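Local coordinates for protein catechol O-methyltransferase (PDB 6JCL) that catalyses the methylation of catechol-like compounds, transferring a methyl group from S-adenosyl-L-methionine to one hydroxyl with the aid of a divalent metal cation, at residues K142-N145 / V146-Q150; L189-M192 / G193-G197. All coordinates share one frame; numbering follows the deposited sequence.

Contact 1. Residues K142-N145 / V146-Q150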
ATOM      1  N   LYS A 142       3.119 -15.932  14.118  1.00 19.45           N
ATOM      2  CA  LYS A 142       2.257 -16.067  12.944  1.00 19.39           C
ATOM      3  C   LYS A 142       1.090 -17.019  13.170  1.00 17.60           C
ATOM      4  O   LYS A 142       0.034 -16.848  12.542  1.00 19.15           O
ATOM      5  CB  LYS A 142       3.061 -16.537  11.725  1.00 18.97           C
ATOM      6  CG  LYS A 142       4.256 -15.639  11.402  1.00 18.13           C
ATOM      7  CD  LYS A 142       3.875 -14.153  11.332  1.00 16.63           C
ATOM      8  CE  LYS A 142       4.971 -13.333  10.654  1.00 22.28           C
ATOM      9  NZ  LYS A 142       4.769 -11.875  10.923  1.00 23.75           N
ATOM     10  N   GLU A 143       1.259 -18.043  14.017  1.00 18.80           N
ATOM     11  CA  GLU A 143       0.146 -18.963  14.253  1.00 18.93           C
ATOM     12  C   GLU A 143      -1.043 -18.271  14.902  1.00 20.86           C
ATOM     13  O   GLU A 143      -2.151 -18.818  14.867  1.00 23.76           O
ATOM     14  CB  GLU A 143       0.586 -20.167  15.095  1.00 32.13           C
ATOM     15  CG  GLU A 143       1.278 -21.274  14.280  1.00 45.17           C
ATOM     16  CD  GLU A 143       0.399 -22.517  14.070  1.00 58.97           C
ATOM     17  OE1 GLU A 143      -0.816 -22.381  13.792  1.00 59.52           O
ATOM     18  OE2 GLU A 143       0.933 -23.644  14.187  1.00 59.64           O
ATOM     19  N   ASN A 144      -0.865 -17.074  15.459  1.00 19.23           N
ATOM     20  CA  ASN A 144      -2.003 -16.357  16.016  1.00 19.90           C
ATOM     21  C   ASN A 144      -2.481 -15.211  15.135  1.00 19.54           C
ATOM     22  O   ASN A 144      -3.324 -14.420  15.577  1.00 19.84           O
ATOM     23  CB  ASN A 144      -1.663 -15.834  17.410  1.00 19.35           C
ATOM     24  CG  ASN A 144      -2.001 -16.835  18.497  1.00 28.13           C
ATOM     25  OD1 ASN A 144      -3.074 -17.455  18.484  1.00 26.52           O
ATOM     26  ND2 ASN A 144      -1.097 -16.991  19.450  1.00 24.43           N
ATOM     27  N   ASN A 145      -1.999 -15.111  13.890  1.00 18.24           N
ATOM     28  CA  ASN A 145      -2.538 -14.091  12.988  1.00 17.31           C
ATOM     29  C   ASN A 145      -4.069 -14.081  13.023  1.00 17.68           C
ATOM     30  O   ASN A 145      -4.699 -13.028  13.151  1.00 18.99           O
ATOM     31  CB  ASN A 145      -2.109 -14.353  11.549  1.00 20.29           C
ATOM     32  CG  ASN A 145      -0.731 -13.841  11.200  1.00 18.62           C
ATOM     33  OD1 ASN A 145      -0.051 -13.136  11.956  1.00 18.80           O
ATOM     34  ND2 ASN A 145      -0.288 -14.252  10.022  1.00 18.02           N
ATOM     35  N   VAL A 146      -4.683 -15.256  12.888  1.00 18.85           N
ATOM     36  CA  VAL A 146      -6.137 -15.328  12.753  1.00 18.96           C
ATOM     37  C   VAL A 146      -6.822 -14.838  14.023  1.00 22.16           C
ATOM     38  O   VAL A 146      -7.781 -14.059  13.962  1.00 23.37           O
ATOM     39  CB  VAL A 146      -6.566 -16.758  12.378  1.00 23.42           C
ATOM     40  CG1 VAL A 146      -8.037 -16.987  12.691  1.00 27.51           C
ATOM     41  CG2 VAL A 146      -6.286 -17.002  10.896  1.00 23.75           C
ATOM     42  N   ALA A 147      -6.344 -15.278  15.196  1.00 20.28           N
ATOM     43  CA  ALA A 147      -6.880 -14.746  16.453  1.00 20.56           C
ATOM     44  C   ALA A 147      -6.690 -13.231  16.552  1.00 20.15           C
ATOM     45  O   ALA A 147      -7.604 -12.510  16.996  1.00 21.87           O
ATOM     46  CB  ALA A 147      -6.205 -15.423  17.639  1.00 20.94           C
ATOM     47  N   TYR A 148      -5.510 -12.730  16.155  1.00 19.25           N
ATOM     48  CA  TYR A 148      -5.262 -11.292  16.248  1.00 18.95           C
ATOM     49  C   TYR A 148      -6.156 -10.516  15.291  1.00 21.13           C
ATOM     50  O   TYR A 148      -6.590  -9.399  15.605  1.00 19.22           O
ATOM     51  CB  TYR A 148      -3.785 -10.973  15.975  1.00 18.11           C
ATOM     52  CG  TYR A 148      -2.850 -11.605  16.973  1.00 20.48           C
ATOM     53  CD1 TYR A 148      -3.272 -11.885  18.271  1.00 21.71           C
ATOM     54  CD2 TYR A 148      -1.544 -11.916  16.619  1.00 17.69           C
ATOM     55  CE1 TYR A 148      -2.419 -12.477  19.187  1.00 20.63           C
ATOM     56  CE2 TYR A 148      -0.687 -12.509  17.519  1.00 17.97           C
ATOM     57  CZ  TYR A 148      -1.119 -12.774  18.804  1.00 18.81           C
ATOM     58  OH  TYR A 148      -0.262 -13.374  19.694  1.00 19.84           O
ATOM     59  N   ILE A 149      -6.442 -11.087  14.118  1.00 18.68           N
ATOM     60  CA  ILE A 149      -7.347 -10.427  13.178  1.00 18.80           C
ATOM     61  C   ILE A 149      -8.757 -10.368  13.760  1.00 19.88           C
ATOM     62  O   ILE A 149      -9.438  -9.337  13.672  1.00 20.25           O
ATOM     63  CB  ILE A 149      -7.321 -11.135  11.809  1.00 19.71           C
ATOM     64  CG1 ILE A 149      -5.978 -10.915  11.121  1.00 19.25           C
ATOM     65  CG2 ILE A 149      -8.481 -10.631  10.913  1.00 21.07           C
ATOM     66  CD1 ILE A 149      -5.701 -11.964  10.038  1.00 22.82           C
ATOM     67  N   GLN A 150      -9.205 -11.456  14.399  1.00 20.52           N
ATOM     68  CA  GLN A 150     -10.511 -11.435  15.058  1.00 21.70           C
ATOM     69  C   GLN A 150     -10.563 -10.367  16.150  1.00 24.81           C
ATOM     70  O   GLN A 150     -11.556  -9.636  16.264  1.00 22.89           O
ATOM     71  CB  GLN A 150     -10.830 -12.825  15.613  1.00 25.77           C
ATOM     72  CG  GLN A 150     -11.186 -13.822  14.506  1.00 30.83           C
ATOM     73  CD  GLN A 150     -11.201 -15.275  14.965  1.00 44.46           C
ATOM     74  OE1 GLN A 150     -10.503 -15.657  15.908  1.00 43.51           O
ATOM     75  NE2 GLN A 150     -12.004 -16.092  14.297  1.00 52.24           N
TER
HETATM   76  O   HOH W   1      -2.819 -17.581  12.048  1.00 32.89           O
HETATM   77  O   HOH W   2      -5.010 -17.967  15.429  1.00 36.14           O

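Contact 2. Residues L189-M192 / G193-G197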
ATOM      1  N   LEU A 189      -4.510 -15.897   4.925  1.00 17.03           N
ATOM      2  CA  LEU A 189      -5.094 -15.354   3.703  1.00 17.12           C
ATOM      3  C   LEU A 189      -6.457 -15.986   3.418  1.00 21.45           C
ATOM      4  O   LEU A 189      -7.409 -15.300   3.001  1.00 18.86           O
ATOM      5  CB  LEU A 189      -4.132 -15.573   2.533  1.00 16.82           C
ATOM      6  CG  LEU A 189      -2.824 -14.770   2.594  1.00 16.26           C
ATOM      7  CD1 LEU A 189      -1.841 -15.328   1.553  1.00 17.33           C
ATOM      8  CD2 LEU A 189      -3.099 -13.303   2.340  1.00 18.11           C
ATOM      9  N   GLN A 190      -6.575 -17.292   3.637  1.00 19.06           N
ATOM     10  CA  GLN A 190      -7.863 -17.940   3.411  1.00 19.54           C
ATOM     11  C   GLN A 190      -8.915 -17.424   4.385  1.00 19.96           C
ATOM     12  O   GLN A 190     -10.067 -17.179   3.996  1.00 20.97           O
ATOM     13  CB  GLN A 190      -7.693 -19.452   3.518  1.00 22.15           C
ATOM     14  CG  GLN A 190      -6.893 -19.990   2.328  1.00 22.25           C
ATOM     15  CD  GLN A 190      -6.656 -21.487   2.410  1.00 30.71           C
ATOM     16  OE1 GLN A 190      -6.338 -22.021   3.468  1.00 31.41           O
ATOM     17  NE2 GLN A 190      -6.820 -22.172   1.279  1.00 34.44           N
ATOM     18  N   MET A 191      -8.521 -17.186   5.639  1.00 21.02           N
ATOM     19  CA  MET A 191      -9.469 -16.668   6.614  1.00 25.10           C
ATOM     20  C   MET A 191      -9.921 -15.263   6.238  1.00 21.15           C
ATOM     21  O   MET A 191     -11.119 -14.951   6.311  1.00 22.48           O
ATOM     22  CB  MET A 191      -8.840 -16.678   8.012  1.00 19.87           C
ATOM     23  CG  MET A 191      -9.723 -16.051   9.094  1.00 23.78           C
ATOM     24  SD  MET A 191      -9.304 -14.307   9.350  1.00 28.70           S
ATOM     25  CE  MET A 191     -10.056 -14.055  10.960  1.00 34.60           C
ATOM     26  N   MET A 192      -8.990 -14.417   5.780  1.00 19.50           N
ATOM     27  CA  MET A 192      -9.356 -13.046   5.437  1.00 19.27           C
ATOM     28  C   MET A 192     -10.278 -13.019   4.226  1.00 21.12           C
ATOM     29  O   MET A 192     -11.230 -12.228   4.181  1.00 22.90           O
ATOM     30  CB  MET A 192      -8.097 -12.195   5.183  1.00 18.90           C
ATOM     31  CG  MET A 192      -7.224 -12.022   6.425  1.00 18.05           C
ATOM     32  SD  MET A 192      -5.692 -11.120   6.132  1.00 19.81           S
ATOM     33  CE  MET A 192      -6.331  -9.454   6.105  1.00 23.14           C
ATOM     34  N   GLY A 193     -10.037 -13.896   3.249  1.00 21.21           N
ATOM     35  CA  GLY A 193     -10.893 -13.925   2.081  1.00 23.51           C
ATOM     36  C   GLY A 193     -12.302 -14.359   2.426  1.00 24.01           C
ATOM     37  O   GLY A 193     -13.273 -13.886   1.830  1.00 28.25           O
ATOM     38  N   GLU A 194     -12.431 -15.274   3.387  1.00 23.72           N
ATOM     39  CA  GLU A 194     -13.733 -15.817   3.742  1.00 25.93           C
ATOM     40  C   GLU A 194     -14.492 -14.959   4.743  1.00 29.14           C
ATOM     41  O   GLU A 194     -15.713 -15.112   4.869  1.00 26.26           O
ATOM     42  CB  GLU A 194     -13.562 -17.227   4.305  1.00 29.51           C
ATOM     43  CG  GLU A 194     -13.282 -18.273   3.243  1.00 42.24           C
ATOM     44  CD  GLU A 194     -13.023 -19.653   3.835  1.00 59.61           C
ATOM     45  OE1 GLU A 194     -12.692 -19.736   5.038  1.00 62.81           O
ATOM     46  OE2 GLU A 194     -13.163 -20.654   3.098  1.00 66.15           O
ATOM     47  N   HIS A 195     -13.816 -14.069   5.449  1.00 23.98           N
ATOM     48  CA  HIS A 195     -14.465 -13.338   6.534  1.00 25.58           C
ATOM     49  C   HIS A 195     -15.439 -12.319   5.964  1.00 23.89           C
ATOM     50  O   HIS A 195     -15.018 -11.429   5.212  1.00 28.50           O
ATOM     51  CB  HIS A 195     -13.432 -12.639   7.415  1.00 24.24           C
ATOM     52  CG  HIS A 195     -13.956 -12.286   8.771  1.00 29.05           C
ATOM     53  ND1 HIS A 195     -15.033 -11.444   8.955  1.00 30.92           N
ATOM     54  CD2 HIS A 195     -13.584 -12.698  10.006  1.00 34.11           C
ATOM     55  CE1 HIS A 195     -15.289 -11.338  10.247  1.00 33.66           C
ATOM     56  NE2 HIS A 195     -14.425 -12.092  10.906  1.00 32.41           N
ATOM     57  N   PRO A 196     -16.728 -12.384   6.313  1.00 25.21           N
ATOM     58  CA  PRO A 196     -17.690 -11.432   5.734  1.00 27.88           C
ATOM     59  C   PRO A 196     -17.482 -10.002   6.212  1.00 33.34           C
ATOM     60  O   PRO A 196     -17.974  -9.068   5.562  1.00 34.28           O
ATOM     61  CB  PRO A 196     -19.051 -11.989   6.180  1.00 35.28           C
ATOM     62  CG  PRO A 196     -18.761 -12.743   7.441  1.00 32.76           C
ATOM     63  CD  PRO A 196     -17.365 -13.335   7.242  1.00 26.11           C
ATOM     64  N   GLY A 197     -16.751  -9.801   7.303  1.00 26.90           N
ATOM     65  CA  GLY A 197     -16.486  -8.485   7.830  1.00 29.10           C
ATOM     66  C   GLY A 197     -15.242  -7.826   7.288  1.00 28.56           C
ATOM     67  O   GLY A 197     -14.900  -6.716   7.720  1.00 29.25           O
TER

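Contact 1. Residues K142-N145 / V146-Q150
At the start of helix 145-155, on the wall of the cofactor pocket, Asn144 packs against Tyr148 one turn further on. Asn144 CB sits over a face of the phenol ring in a CH-pi contact, 3.7 Å from the centroid and 25° off its normal, with CZ of Tyr148 the nearest ring atom to CB at 3.4 Å. The backbone carbonyl of Asn144 lies over the same face, its O 3.1 Å above the plane and displaced toward the rim near CG and CD2, while the side-chain amide is turned 47° from the ring plane. The same oxygen accepts the amide of Tyr148, N to O 2.8 Å, in a nearly straight bond. With CG of Tyr148 anti to its carbonyl carbon (chi1 -62°), the ring runs back toward the N-terminal end of the helix and comes to lie beside Asn144. The two polar ends converge on one carboxylate: Tyr148 OH and Asn144 ND2 are hydrogen-bonded to OD1 and OD2 of Asp141, respectively, a residue inferred to bind S-adenosylmethionine. In this class I Rossmann-like methyltransferase the loop after strand 133-138 supplies the carboxylate, and the first turn of the following helix supplies the aromatic ring, which touches the bound S-adenosylhomocysteine. The next rung of the helix repeats the backbone bond, Ile149 N to Asn145 O at 2.8 Å; the CG1 branch of Ile149 lies 3.2 Å from Asn145 O. Asn145 turns its amide elsewhere, ND2 bonding Thr188 of helix 180-194. Asn144 occupies the N-cap position without a side-chain capping bond, and water takes part of that role: one water accepts from Val146 N, and a second bridges Ala147 N to Glu143 O, 3.0 Å from each.

Contact 2. Residues L189-M192 / G193-G197
Helix 180-194 ends through a change of backbone pairing: Gly193 N to Leu189 O (3.0 Å) and Glu194 N to Gln190 O (3.1 Å) are ordinary i to i+4 bonds, whereas His195 N makes weak bonds to the carbonyls of both Met191 and Met192. Glu194 N adds a weak second bond to Met191 O, so that this oxygen is shared by two amides as the chain leaves helical geometry at His195. The side chains of Met191 and His195 run side by side and in the same direction. The methionine starts with CG anti to the backbone N (chi1 176°) and then bends at chi2 (-95°), which carries its methyl to the edge of the imidazole, near the ring plane, with CE 3.9 Å from CD2 of His195. At another part of the ring edge, ND1 of His195 accepts the amide of Gly197, N to ND1 2.9 Å, only 2° out of the ring plane; this implies that ND1 presents a lone pair, and it restrains the rotation of the ring. The extended chain of Glu194 runs back beside the preceding turn, CB and CG each 3.5 Å from Gln190 O. Met192 packs on Ala215 and Ala217 of strand 212-219, while on the dimer side Leu189 and Gln190 meet Leu16 and Phe15 of the second subunit. This is a helix C-terminus with mixed i to i+3 and i to i+4 bonding, leading through His195-Pro196 into strand 198-206, the outermost strand of the Rossmann-like sheet within this chain.

Contact 1 comes first along the chain, at the beginning of helix 145-155, and contact 2 follows at the end of helix 180-194; their centres are about 12 Å apart. The two helices pack against each other, and the contacts meet. Met191 CE approaches Gln150 CG to 3.7 Å and also touches Ile149 and the carbonyl oxygen of Val146, while Ile149 CD1 packs on Met192 CG. Both helices lie against the central mixed sheet, through Ile138 of strand 133-138 for contact 1 and through strand 212-219 for contact 2. A largely apolar packing of side chains joins a helix start at the cofactor pocket to a helix end whose preceding turn faces the second subunit of the homodimer.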